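Local structure of putative adhesin (Bacteroides thetaiotaomicron, 4QDG) at residues His13-Arg18 with Tyr76-Tyr81; Phe19-Asn24 with Ala28-Lys33; Gly57-Leu60 with Asn64-Met67; Leu131-Ala134 with Tyr139-Gly142. The protein is a putative lipoprotein adhesin of the FimB/Mfa2 family and probably serves as an anchor component of a bacterial pilus at the outer membrane. All coordinates share one frame; numbering follows the deposited sequence.

Contact 1 of 4, residues His13-Arg18 with Tyr76-Tyr81; sequences HGVSLR and YHFVAY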
loop_
_atom_site.group_PDB
_atom_site.type_symbol
_atom_site.label_atom_id
_atom_site.label_comp_id
_atom_site.label_asym_id
_atom_site.label_seq_id
_atom_site.Cartn_x
_atom_site.Cartn_y
_atom_site.Cartn_z
ATOM N N HIS A 13 7.064 -26.564 24.173
ATOM C CA HIS A 13 6.069 -25.560 24.494
ATOM C C HIS A 13 6.275 -24.270 23.674
ATOM O O HIS A 13 7.410 -23.822 23.491
ATOM C CB HIS A 13 6.165 -25.268 25.998
ATOM C CG HIS A 13 4.995 -24.524 26.542
ATOM N ND1 HIS A 13 3.876 -25.188 26.992
ATOM C CD2 HIS A 13 4.815 -23.200 26.710
ATOM C CE1 HIS A 13 3.052 -24.249 27.415
ATOM N NE2 HIS A 13 3.572 -23.039 27.257
ATOM N N GLY A 14 5.175 -23.697 23.196
ATOM C CA GLY A 14 5.217 -22.439 22.459
ATOM C C GLY A 14 4.042 -22.167 21.544
ATOM O O GLY A 14 2.897 -22.477 21.872
ATOM N N VAL A 15 4.334 -21.548 20.396
ATOM C CA VAL A 15 3.335 -21.201 19.395
ATOM C C VAL A 15 3.778 -21.704 18.038
ATOM O O VAL A 15 4.959 -21.975 17.829
ATOM C CB VAL A 15 3.018 -19.677 19.335
ATOM C CG1 VAL A 15 2.440 -19.160 20.656
ATOM C CG2 VAL A 15 4.244 -18.869 18.906
ATOM N N SER A 16 2.811 -21.804 17.126
ATOM C CA SER A 16 2.964 -22.177 15.729
ATOM C C SER A 16 2.150 -21.170 14.933
ATOM O O SER A 16 0.921 -21.168 14.992
ATOM C CB SER A 16 2.521 -23.613 15.485
ATOM O OG SER A 16 2.550 -23.881 14.093
ATOM N N LEU A 17 2.826 -20.278 14.235
ATOM C CA LEU A 17 2.139 -19.198 13.540
ATOM C C LEU A 17 1.988 -19.395 12.066
ATOM O O LEU A 17 2.944 -19.734 11.382
ATOM C CB LEU A 17 2.851 -17.857 13.783
ATOM C CG LEU A 17 3.047 -17.451 15.234
ATOM C CD1 LEU A 17 3.785 -16.124 15.317
ATOM C CD2 LEU A 17 1.714 -17.378 15.972
ATOM N N ARG A 18 0.776 -19.110 11.579
ATOM C CA ARG A 18 0.404 -19.069 10.161
ATOM C C ARG A 18 0.319 -17.592 9.781
ATOM O O ARG A 18 -0.077 -16.762 10.615
ATOM C CB ARG A 18 -0.931 -19.812 9.902
ATOM C CG ARG A 18 -1.403 -19.770 8.438
ATOM C CD ARG A 18 -2.646 -20.595 8.186
ATOM N NE ARG A 18 -2.921 -20.701 6.753
ATOM C CZ ARG A 18 -4.106 -20.484 6.183
ATOM N NH1 ARG A 18 -5.159 -20.147 6.927
ATOM N NH2 ARG A 18 -4.247 -20.591 4.867
ATOM N N TYR A 76 1.727 -13.943 24.711
ATOM C CA TYR A 76 2.613 -13.097 23.888
ATOM C C TYR A 76 1.866 -12.289 22.849
ATOM O O TYR A 76 0.769 -12.672 22.468
ATOM C CB TYR A 76 3.674 -13.947 23.165
ATOM C CG TYR A 76 4.664 -14.597 24.097
ATOM C CD1 TYR A 76 4.378 -15.818 24.711
ATOM C CD2 TYR A 76 5.901 -14.010 24.352
ATOM C CE1 TYR A 76 5.277 -16.414 25.588
ATOM C CE2 TYR A 76 6.827 -14.618 25.202
ATOM C CZ TYR A 76 6.513 -15.828 25.810
ATOM O OH TYR A 76 7.411 -16.452 26.650
ATOM N N HIS A 77 2.479 -11.174 22.386
ATOM C CA HIS A 77 1.944 -10.331 21.317
ATOM C C HIS A 77 2.969 -10.325 20.195
ATOM O O HIS A 77 4.152 -10.047 20.433
ATOM C CB HIS A 77 1.595 -8.916 21.789
ATOM C CG HIS A 77 0.940 -8.098 20.706
ATOM N ND1 HIS A 77 -0.393 -8.297 20.351
ATOM C CD2 HIS A 77 1.468 -7.149 19.902
ATOM C CE1 HIS A 77 -0.620 -7.481 19.340
ATOM N NE2 HIS A 77 0.461 -6.753 19.050
ATOM N N PHE A 78 2.535 -10.771 19.010
ATOM C CA PHE A 78 3.380 -10.918 17.831
ATOM C C PHE A 78 3.088 -9.873 16.790
ATOM O O PHE A 78 1.927 -9.606 16.514
ATOM C CB PHE A 78 3.163 -12.304 17.212
ATOM C CG PHE A 78 3.472 -13.432 18.156
ATOM C CD1 PHE A 78 4.776 -13.912 18.292
ATOM C CD2 PHE A 78 2.455 -14.042 18.886
ATOM C CE1 PHE A 78 5.060 -14.968 19.161
ATOM C CE2 PHE A 78 2.739 -15.113 19.735
ATOM C CZ PHE A 78 4.040 -15.564 19.875
ATOM N N VAL A 79 4.126 -9.298 16.194
ATOM C CA VAL A 79 3.967 -8.309 15.135
ATOM C C VAL A 79 4.678 -8.837 13.921
ATOM O O VAL A 79 5.835 -9.222 14.022
ATOM C CB VAL A 79 4.432 -6.868 15.538
ATOM C CG1 VAL A 79 4.197 -5.884 14.398
ATOM C CG2 VAL A 79 3.710 -6.382 16.797
ATOM N N ALA A 80 3.982 -8.889 12.779
ATOM C CA ALA A 80 4.576 -9.345 11.514
ATOM C C ALA A 80 4.661 -8.224 10.506
ATOM O O ALA A 80 3.738 -7.398 10.384
ATOM C CB ALA A 80 3.774 -10.494 10.912
ATOM N N TYR A 81 5.794 -8.199 9.786
ATOM C CA TYR A 81 6.008 -7.268 8.685
ATOM C C TYR A 81 6.407 -8.027 7.478
ATOM O O TYR A 81 7.212 -8.944 7.585
ATOM C CB TYR A 81 7.075 -6.207 8.981
ATOM C CG TYR A 81 6.655 -5.137 9.961
ATOM C CD1 TYR A 81 5.920 -4.030 9.546
ATOM C CD2 TYR A 81 7.037 -5.198 11.289
ATOM C CE1 TYR A 81 5.555 -3.027 10.443
ATOM C CE2 TYR A 81 6.701 -4.190 12.189
ATOM C CZ TYR A 81 5.967 -3.102 11.760
ATOM O OH TYR A 81 5.636 -2.131 12.664
#
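V15 and L17 of strand 15-20 face F78 of strand 75-82 across a buried apolar layer, consistent with a beta-sandwich domain of the transthyretin-like kind. Two observations support facing layers rather than paired neighbours: the nearest CA atoms, such as L17 CA and F78 CA at 9.4 Å, are far apart, and no hydrogen bond links the segments. The ring of F78 fills the gap. L17 sets CD1 over one of its faces, 4.0 Å from the centroid and 19° off the ring normal, a CH-pi contact that sits nearer the CG-CD1 side of the ring. V15 approaches from the opposite direction to the F78 side chain and meets the far end of the ring: V15 CG2 lies 3.5 Å from F78 CZ in an oblique pose, while V15 CG1 is 4.0 Å from the same CZ. The F78 side chain leaves with CG anti to its own carbonyl carbon (chi1 -59°), which carries CZ across to both valine methyls. L40 and V42 of strand 38-44 also touch the phenylalanine, and L133 of strand 127-137 packs on V15 and L17, so neighbouring strands border the cluster.

Contact 2 of 4, residues Phe19-Asn24 with Ala28-Lys33; sequences FIYDYN and ANAFAK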
loop_
_atom_site.group_PDB
_atom_site.type_symbol
_atom_site.label_atom_id
_atom_site.label_comp_id
_atom_site.label_asym_id
_atom_site.label_seq_id
_atom_site.Cartn_x
_atom_site.Cartn_y
_atom_site.Cartn_z
ATOM N N PHE A 19 0.765 -17.253 8.573
ATOM C CA PHE A 19 0.725 -15.880 8.082
ATOM C C PHE A 19 -0.147 -15.814 6.833
ATOM O O PHE A 19 0.096 -16.548 5.875
ATOM C CB PHE A 19 2.136 -15.352 7.821
ATOM C CG PHE A 19 3.016 -15.391 9.039
ATOM C CD1 PHE A 19 3.764 -16.525 9.344
ATOM C CD2 PHE A 19 3.100 -14.296 9.894
ATOM C CE1 PHE A 19 4.555 -16.575 10.498
ATOM C CE2 PHE A 19 3.904 -14.350 11.040
ATOM C CZ PHE A 19 4.616 -15.495 11.335
ATOM N N ILE A 20 -1.215 -15.017 6.873
ATOM C CA ILE A 20 -2.113 -14.901 5.708
ATOM C C ILE A 20 -2.260 -13.437 5.272
ATOM O O ILE A 20 -2.072 -12.526 6.081
ATOM C CB ILE A 20 -3.505 -15.569 5.933
ATOM C CG1 ILE A 20 -4.416 -14.762 6.864
ATOM C CG2 ILE A 20 -3.348 -17.022 6.415
ATOM C CD1 ILE A 20 -5.911 -15.092 6.753
ATOM N N TYR A 21 -2.566 -13.233 3.972
ATOM C CA TYR A 21 -2.882 -11.928 3.382
ATOM C C TYR A 21 -4.140 -12.127 2.522
ATOM O O TYR A 21 -4.052 -12.418 1.331
ATOM C CB TYR A 21 -1.691 -11.293 2.619
ATOM C CG TYR A 21 -2.079 -10.170 1.667
ATOM C CD1 TYR A 21 -2.769 -9.042 2.121
ATOM C CD2 TYR A 21 -1.817 -10.267 0.299
ATOM C CE1 TYR A 21 -3.173 -8.031 1.235
ATOM C CE2 TYR A 21 -2.200 -9.257 -0.587
ATOM C CZ TYR A 21 -2.867 -8.136 -0.112
ATOM O OH TYR A 21 -3.224 -7.147 -1.003
ATOM N N ASP A 22 -5.307 -12.052 3.167
ATOM C CA ASP A 22 -6.608 -12.172 2.505
ATOM C C ASP A 22 -7.345 -10.791 2.512
ATOM O O ASP A 22 -8.436 -10.698 1.972
ATOM C CB ASP A 22 -7.469 -13.318 3.120
ATOM C CG ASP A 22 -8.112 -13.091 4.478
ATOM O OD1 ASP A 22 -8.102 -11.935 4.964
ATOM O OD2 ASP A 22 -8.684 -14.054 5.031
ATOM N N TYR A 23 -6.718 -9.721 3.093
ATOM C CA TYR A 23 -7.280 -8.362 3.174
ATOM C C TYR A 23 -7.131 -7.604 1.838
ATOM O O TYR A 23 -6.434 -6.591 1.720
ATOM C CB TYR A 23 -6.635 -7.563 4.309
ATOM C CG TYR A 23 -7.570 -6.552 4.933
ATOM C CD1 TYR A 23 -8.805 -6.940 5.452
ATOM C CD2 TYR A 23 -7.205 -5.212 5.049
ATOM C CE1 TYR A 23 -9.653 -6.019 6.069
ATOM C CE2 TYR A 23 -8.050 -4.284 5.662
ATOM C CZ TYR A 23 -9.260 -4.701 6.191
ATOM O OH TYR A 23 -10.096 -3.810 6.810
ATOM N N ASN A 24 -7.788 -8.144 0.833
ATOM C CA ASN A 24 -7.790 -7.650 -0.524
ATOM C C ASN A 24 -9.231 -7.766 -1.064
ATOM O O ASN A 24 -10.113 -8.257 -0.359
ATOM C CB ASN A 24 -6.754 -8.424 -1.367
ATOM C CG ASN A 24 -6.848 -9.928 -1.255
ATOM O OD1 ASN A 24 -7.897 -10.516 -1.471
ATOM N ND2 ASN A 24 -5.749 -10.582 -0.928
ATOM N N ALA A 28 -9.292 -13.380 -0.584
ATOM C CA ALA A 28 -8.585 -14.637 -0.706
ATOM C C ALA A 28 -7.094 -14.473 -0.432
ATOM O O ALA A 28 -6.483 -13.495 -0.859
ATOM C CB ALA A 28 -8.813 -15.224 -2.104
ATOM N N ASN A 29 -6.509 -15.470 0.257
ATOM C CA ASN A 29 -5.104 -15.484 0.655
ATOM C C ASN A 29 -4.156 -15.446 -0.541
ATOM O O ASN A 29 -4.232 -16.274 -1.445
ATOM C CB ASN A 29 -4.782 -16.680 1.560
ATOM C CG ASN A 29 -3.400 -16.630 2.176
ATOM O OD1 ASN A 29 -2.822 -15.548 2.398
ATOM N ND2 ASN A 29 -2.837 -17.810 2.452
ATOM N N ALA A 30 -3.261 -14.451 -0.529
ATOM C CA ALA A 30 -2.267 -14.229 -1.561
ATOM C C ALA A 30 -0.890 -14.075 -0.935
ATOM O O ALA A 30 0.039 -13.595 -1.612
ATOM C CB ALA A 30 -2.632 -12.984 -2.358
ATOM N N PHE A 31 -0.744 -14.478 0.358
ATOM C CA PHE A 31 0.516 -14.373 1.095
ATOM C C PHE A 31 1.672 -15.026 0.329
ATOM O O PHE A 31 2.697 -14.384 0.152
ATOM C CB PHE A 31 0.421 -15.008 2.511
ATOM C CG PHE A 31 1.679 -14.790 3.332
ATOM C CD1 PHE A 31 2.744 -15.686 3.261
ATOM C CD2 PHE A 31 1.824 -13.662 4.127
ATOM C CE1 PHE A 31 3.929 -15.452 3.976
ATOM C CE2 PHE A 31 2.997 -13.452 4.870
ATOM C CZ PHE A 31 4.036 -14.350 4.791
ATOM N N ALA A 32 1.500 -16.302 -0.109
ATOM C CA ALA A 32 2.510 -17.103 -0.805
ATOM C C ALA A 32 3.013 -16.431 -2.082
ATOM O O ALA A 32 4.201 -16.515 -2.375
ATOM C CB ALA A 32 1.966 -18.491 -1.129
ATOM N N LYS A 33 2.143 -15.740 -2.810
ATOM C CA LYS A 33 2.576 -15.098 -4.044
ATOM C C LYS A 33 3.004 -13.650 -3.845
ATOM O O LYS A 33 3.730 -13.133 -4.696
ATOM C CB LYS A 33 1.519 -15.196 -5.169
ATOM C CG LYS A 33 0.074 -14.967 -4.761
ATOM C CD LYS A 33 -0.884 -15.389 -5.888
ATOM C CE LYS A 33 -2.346 -15.330 -5.480
ATOM N NZ LYS A 33 -3.264 -15.495 -6.643
HETATM O O HOH W 1 -0.049 -18.506 3.492
#
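The ring of F31 is covered on one face by F19: carbonyl O of F19 stands 3.5 Å above the ring plane toward the rim, and on that same face F19 CB makes a CH-pi contact, 3.6 Å from F31 CE2. At the edge, close to the ring plane, lies Y21 N. The Y21 ring carries N24 ND2 over one face, 3.8 Å above its plane and off-centre; F31 N lies at its edge, A30 CB approaches obliquely, and Y127 meets it edge to face.

The amide of N29 ties the two segments together. Its OD1 accepts an almost straight bond from Y21 N (2.8 Å, 172° at the hydrogen) and a second from F31 N at 3.1 Å; the donors arrive from opposite faces of the amide plane. The F31 bond makes an Asx turn spanning A30, the N-cap residue of the short helix 31-34. With CG anti to N (chi1 -171°), N29 extends its amide to the Y21 backbone, where OD1 can take both N-H groups; ND2 shares a water with F19 O.

Farther along, A30 N donates to Y21 O at 2.9 Å. N24 ND2 gives a bond of 3.0 Å to A28 O, which lies exactly in the asparagine amide plane, and N24 OD1 accepts a weak one from A28 N. I20 CB rests against N29 OD1, the side chains crossing at about a right angle. The Y21 side chain comes within about 7 Å of a bound magnesium ion, and R275 of helix 269-275 donates to N24 O.

Contact 3 of 4, residues Gly57-Leu60 with Asn64-Met67; sequences GTEL and NYRM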
loop_
_atom_site.group_PDB
_atom_site.type_symbol
_atom_site.label_atom_id
_atom_site.label_comp_id
_atom_site.label_asym_id
_atom_site.label_seq_id
_atom_site.Cartn_x
_atom_site.Cartn_y
_atom_site.Cartn_z
ATOM N N GLY A 57 13.554 -17.046 2.671
ATOM C CA GLY A 57 13.593 -18.198 1.775
ATOM C C GLY A 57 12.369 -18.517 0.930
ATOM O O GLY A 57 11.409 -17.749 0.886
ATOM N N THR A 58 12.422 -19.676 0.236
ATOM C CA THR A 58 11.377 -20.190 -0.658
ATOM C C THR A 58 10.209 -20.784 0.139
ATOM O O THR A 58 9.122 -20.958 -0.416
ATOM C CB THR A 58 11.956 -21.237 -1.642
ATOM O OG1 THR A 58 12.410 -22.390 -0.918
ATOM C CG2 THR A 58 13.089 -20.674 -2.510
ATOM N N GLU A 59 10.435 -21.096 1.432
ATOM C CA GLU A 59 9.430 -21.676 2.332
ATOM C C GLU A 59 8.198 -20.765 2.470
ATOM O O GLU A 59 7.130 -21.263 2.846
ATOM C CB GLU A 59 10.020 -21.998 3.724
ATOM C CG GLU A 59 10.542 -20.796 4.504
ATOM C CD GLU A 59 12.054 -20.719 4.630
ATOM O OE1 GLU A 59 12.736 -20.727 3.579
ATOM O OE2 GLU A 59 12.555 -20.634 5.775
ATOM N N LEU A 60 8.335 -19.448 2.138
ATOM C CA LEU A 60 7.225 -18.497 2.227
ATOM C C LEU A 60 6.228 -18.701 1.090
ATOM O O LEU A 60 5.079 -18.281 1.200
ATOM C CB LEU A 60 7.724 -17.046 2.247
ATOM C CG LEU A 60 8.502 -16.584 3.472
ATOM C CD1 LEU A 60 8.958 -15.203 3.293
ATOM C CD2 LEU A 60 7.667 -16.658 4.732
ATOM N N ASN A 64 1.538 -24.267 3.226
ATOM C CA ASN A 64 1.571 -25.071 4.451
ATOM C C ASN A 64 2.620 -24.546 5.461
ATOM O O ASN A 64 2.781 -25.151 6.516
ATOM C CB ASN A 64 1.836 -26.561 4.139
ATOM C CG ASN A 64 0.723 -27.259 3.375
ATOM O OD1 ASN A 64 -0.477 -27.128 3.687
ATOM N ND2 ASN A 64 1.106 -28.063 2.379
ATOM N N TYR A 65 3.335 -23.439 5.139
ATOM C CA TYR A 65 4.342 -22.829 6.008
ATOM C C TYR A 65 3.767 -22.368 7.338
ATOM O O TYR A 65 2.721 -21.712 7.387
ATOM C CB TYR A 65 5.038 -21.600 5.333
ATOM C CG TYR A 65 5.953 -20.824 6.265
ATOM C CD1 TYR A 65 7.098 -21.410 6.797
ATOM C CD2 TYR A 65 5.618 -19.541 6.695
ATOM C CE1 TYR A 65 7.899 -20.734 7.717
ATOM C CE2 TYR A 65 6.419 -18.850 7.611
ATOM C CZ TYR A 65 7.563 -19.449 8.111
ATOM O OH TYR A 65 8.363 -18.793 9.013
ATOM N N ARG A 66 4.486 -22.716 8.413
ATOM C CA ARG A 66 4.181 -22.333 9.795
ATOM C C ARG A 66 5.462 -21.984 10.515
ATOM O O ARG A 66 6.488 -22.601 10.267
ATOM C CB ARG A 66 3.444 -23.443 10.577
ATOM C CG ARG A 66 2.120 -23.928 9.989
ATOM C CD ARG A 66 1.007 -22.909 9.966
ATOM N NE ARG A 66 -0.206 -23.504 9.414
ATOM C CZ ARG A 66 -0.557 -23.466 8.134
ATOM N NH1 ARG A 66 0.189 -22.809 7.248
ATOM N NH2 ARG A 66 -1.671 -24.059 7.732
HETATM N N MSE A 67 5.426 -21.003 11.382
HETATM C CA MSE A 67 6.601 -20.644 12.143
HETATM C C MSE A 67 6.464 -21.228 13.537
HETATM O O MSE A 67 5.609 -20.793 14.310
HETATM C CB MSE A 67 6.808 -19.124 12.199
HETATM C CG MSE A 67 8.123 -18.750 12.872
HETATM SE SE MSE A 67 8.272 -16.855 13.185
HETATM C CE MSE A 67 8.582 -16.298 11.310
#
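E59 and Y65 mark the closest backbone approach, their CA atoms 6.4 Å apart, and no hydrogen bond bridges the two segments. Residues 58-60 have helical backbone angles without the regular bonds of a helix, whereas Y65 is extended and leads toward the strand that starts at 67. The carbonyl of E59 instead meets the tyrosine side chain: E59 O is 3.3 Å from Y65 CB and reaches Y65 CG at 3.6 Å, lying obliquely to the ring.

Y65 supplies most of the buried surface. Its CG is anti to N (chi1 172°), which brings one side of the ring up against E59 and L60. L60 lies beside it, pointing the same way, and its CD2 touches Y65 CE2 at 3.8 Å. On the same side of the ring plane, but at the CE1 rim, E59 CG is more loosely placed, 4.2 Å from Y65 CE1. The bend of its chain at chi2 takes the carboxylate back toward G57, where E59 OE1 lies 3.2 Å from G57 CA; carboxylate and ring planes are 67° apart. M67 N, of a selenomethionine, stands over the opposite face of the Y65 ring near the rim.

This is an irregular connection from strand 49-55 to strand 67-70. Its leucine and tyrosine both pack on V55 of the first of these strands, and the tyrosine also on F19 of strand 15-20, the partner of 67-70. It borders a magnesium site: the L60 side chain is about 5 Å from that of C37, a residue of that site.

Contact 4 of 4, residues Leu131-Ala134 with Tyr139-Gly142; sequences LTLA and YSEG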
loop_
_atom_site.group_PDB
_atom_site.type_symbol
_atom_site.label_atom_id
_atom_site.label_comp_id
_atom_site.label_asym_id
_atom_site.label_seq_id
_atom_site.Cartn_x
_atom_site.Cartn_y
_atom_site.Cartn_z
ATOM N N LEU A 131 -0.935 -10.200 16.377
ATOM C CA LEU A 131 -1.721 -11.197 17.063
ATOM C C LEU A 131 -1.250 -11.389 18.509
ATOM O O LEU A 131 -0.050 -11.412 18.762
ATOM C CB LEU A 131 -1.604 -12.538 16.281
ATOM C CG LEU A 131 -2.425 -13.728 16.803
ATOM C CD1 LEU A 131 -3.866 -13.625 16.368
ATOM C CD2 LEU A 131 -1.814 -15.052 16.347
ATOM N N THR A 132 -2.211 -11.515 19.443
ATOM C CA THR A 132 -1.942 -11.853 20.846
ATOM C C THR A 132 -2.299 -13.326 20.990
ATOM O O THR A 132 -3.384 -13.743 20.551
ATOM C CB THR A 132 -2.677 -10.946 21.847
ATOM O OG1 THR A 132 -2.327 -9.601 21.592
ATOM C CG2 THR A 132 -2.301 -11.242 23.271
ATOM N N LEU A 133 -1.370 -14.129 21.526
ATOM C CA LEU A 133 -1.620 -15.563 21.624
ATOM C C LEU A 133 -0.854 -16.167 22.792
ATOM O O LEU A 133 0.333 -15.869 22.993
ATOM C CB LEU A 133 -1.256 -16.251 20.265
ATOM C CG LEU A 133 -1.246 -17.786 20.161
ATOM C CD1 LEU A 133 -2.673 -18.389 20.281
ATOM C CD2 LEU A 133 -0.632 -18.216 18.837
ATOM N N ALA A 134 -1.567 -16.988 23.591
ATOM C CA ALA A 134 -0.974 -17.703 24.708
ATOM C C ALA A 134 -0.335 -18.992 24.173
ATOM O O ALA A 134 -0.832 -19.584 23.207
ATOM C CB ALA A 134 -2.017 -18.017 25.775
ATOM N N TYR A 139 2.798 -26.557 20.984
ATOM C CA TYR A 139 2.549 -25.319 20.245
ATOM C C TYR A 139 1.077 -25.011 19.960
ATOM O O TYR A 139 0.406 -25.753 19.231
ATOM C CB TYR A 139 3.355 -25.265 18.901
ATOM C CG TYR A 139 4.794 -25.738 19.033
ATOM C CD1 TYR A 139 5.776 -24.906 19.559
ATOM C CD2 TYR A 139 5.145 -27.058 18.747
ATOM C CE1 TYR A 139 7.078 -25.369 19.785
ATOM C CE2 TYR A 139 6.436 -27.532 18.978
ATOM C CZ TYR A 139 7.406 -26.672 19.465
ATOM O OH TYR A 139 8.683 -27.121 19.633
ATOM N N SER A 140 0.595 -23.864 20.493
ATOM C CA SER A 140 -0.745 -23.360 20.195
ATOM C C SER A 140 -0.725 -22.814 18.789
ATOM O O SER A 140 0.321 -22.346 18.340
ATOM C CB SER A 140 -1.160 -22.265 21.173
ATOM O OG SER A 140 -0.181 -21.239 21.217
ATOM N N GLU A 141 -1.853 -22.880 18.083
ATOM C CA GLU A 141 -1.880 -22.377 16.713
ATOM C C GLU A 141 -2.515 -21.016 16.669
ATOM O O GLU A 141 -3.480 -20.759 17.391
ATOM C CB GLU A 141 -2.608 -23.330 15.773
ATOM C CG GLU A 141 -1.794 -24.573 15.467
ATOM C CD GLU A 141 -2.470 -25.619 14.601
ATOM O OE1 GLU A 141 -3.704 -25.534 14.398
ATOM O OE2 GLU A 141 -1.759 -26.548 14.154
ATOM N N GLY A 142 -1.959 -20.151 15.831
ATOM C CA GLY A 142 -2.470 -18.805 15.634
ATOM C C GLY A 142 -2.171 -18.288 14.249
ATOM O O GLY A 142 -1.151 -18.643 13.663
#
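S140 and A134 make the tightest junction here: S140 OG donates to A134 O at 2.7 Å, the donor tilted only 16° from the carbonyl plane. This is the sole hydrogen bond between the segments. S140 holds OG between its own N and carbonyl carbon (chi1 54°), and that rotation directs the hydroxyl across to the other strand; G14 O is also close enough to be a weak partner of the same OG.

Next to this bond L133 fits closely against the second strand. Its CD2 touches G142 CA at 3.7 Å, its CD1 lies 3.8 Å from E141 O, and its CG rests against S140 OG. L131 adds CD2 against G142 C at 3.9 Å. Both leucines press on the bare backbone of G142, which has no side chain of its own, so the methyls can come right up to the main chain.

The outer margin is looser. A134 takes part through its carbonyl, its methyl staying clear of the second strand. E141 points its CB away from the first strand and is exposed, meeting L133 through its backbone O. The strands run antiparallel at 168°, yet their axes are 7.8 Å apart, too wide for direct backbone pairing at this level. Instead L131 and L133 make backbone hydrogen bonds to F78 and Y76 of strand 75-82, S140 and G142 to S16 of strand 15-20.

The segments are arms of the hairpin 127-137/140-159, spread here so that each pairs with a different strand, consistent with a hairpin passing between two sandwich layers, leucines filling the gap.

Contacts 1 and 4 form one end of the domain: their centres are about 6 Å apart, and H77 ND1 lies 2.6 Å from T132 OG1, a probable hydrogen bond. Contact 1 passes to contact 2 along strand 15-20, the centres about 17 Å apart, with A80 CB packing on F19 CE2. Contact 3 joins both: L17 O is 2.8 Å from M67 N, probably bonded, and F31 CE1 meets L60 CD2 at 4.0 Å. Contact 2 lies near one magnesium site, the N24 side chain about 7 Å from that of E276; contact 3 borders the other, the L60 side chain about 8 Å from the ion of D36 and C37; contacts 1 and 4 adjoin neither.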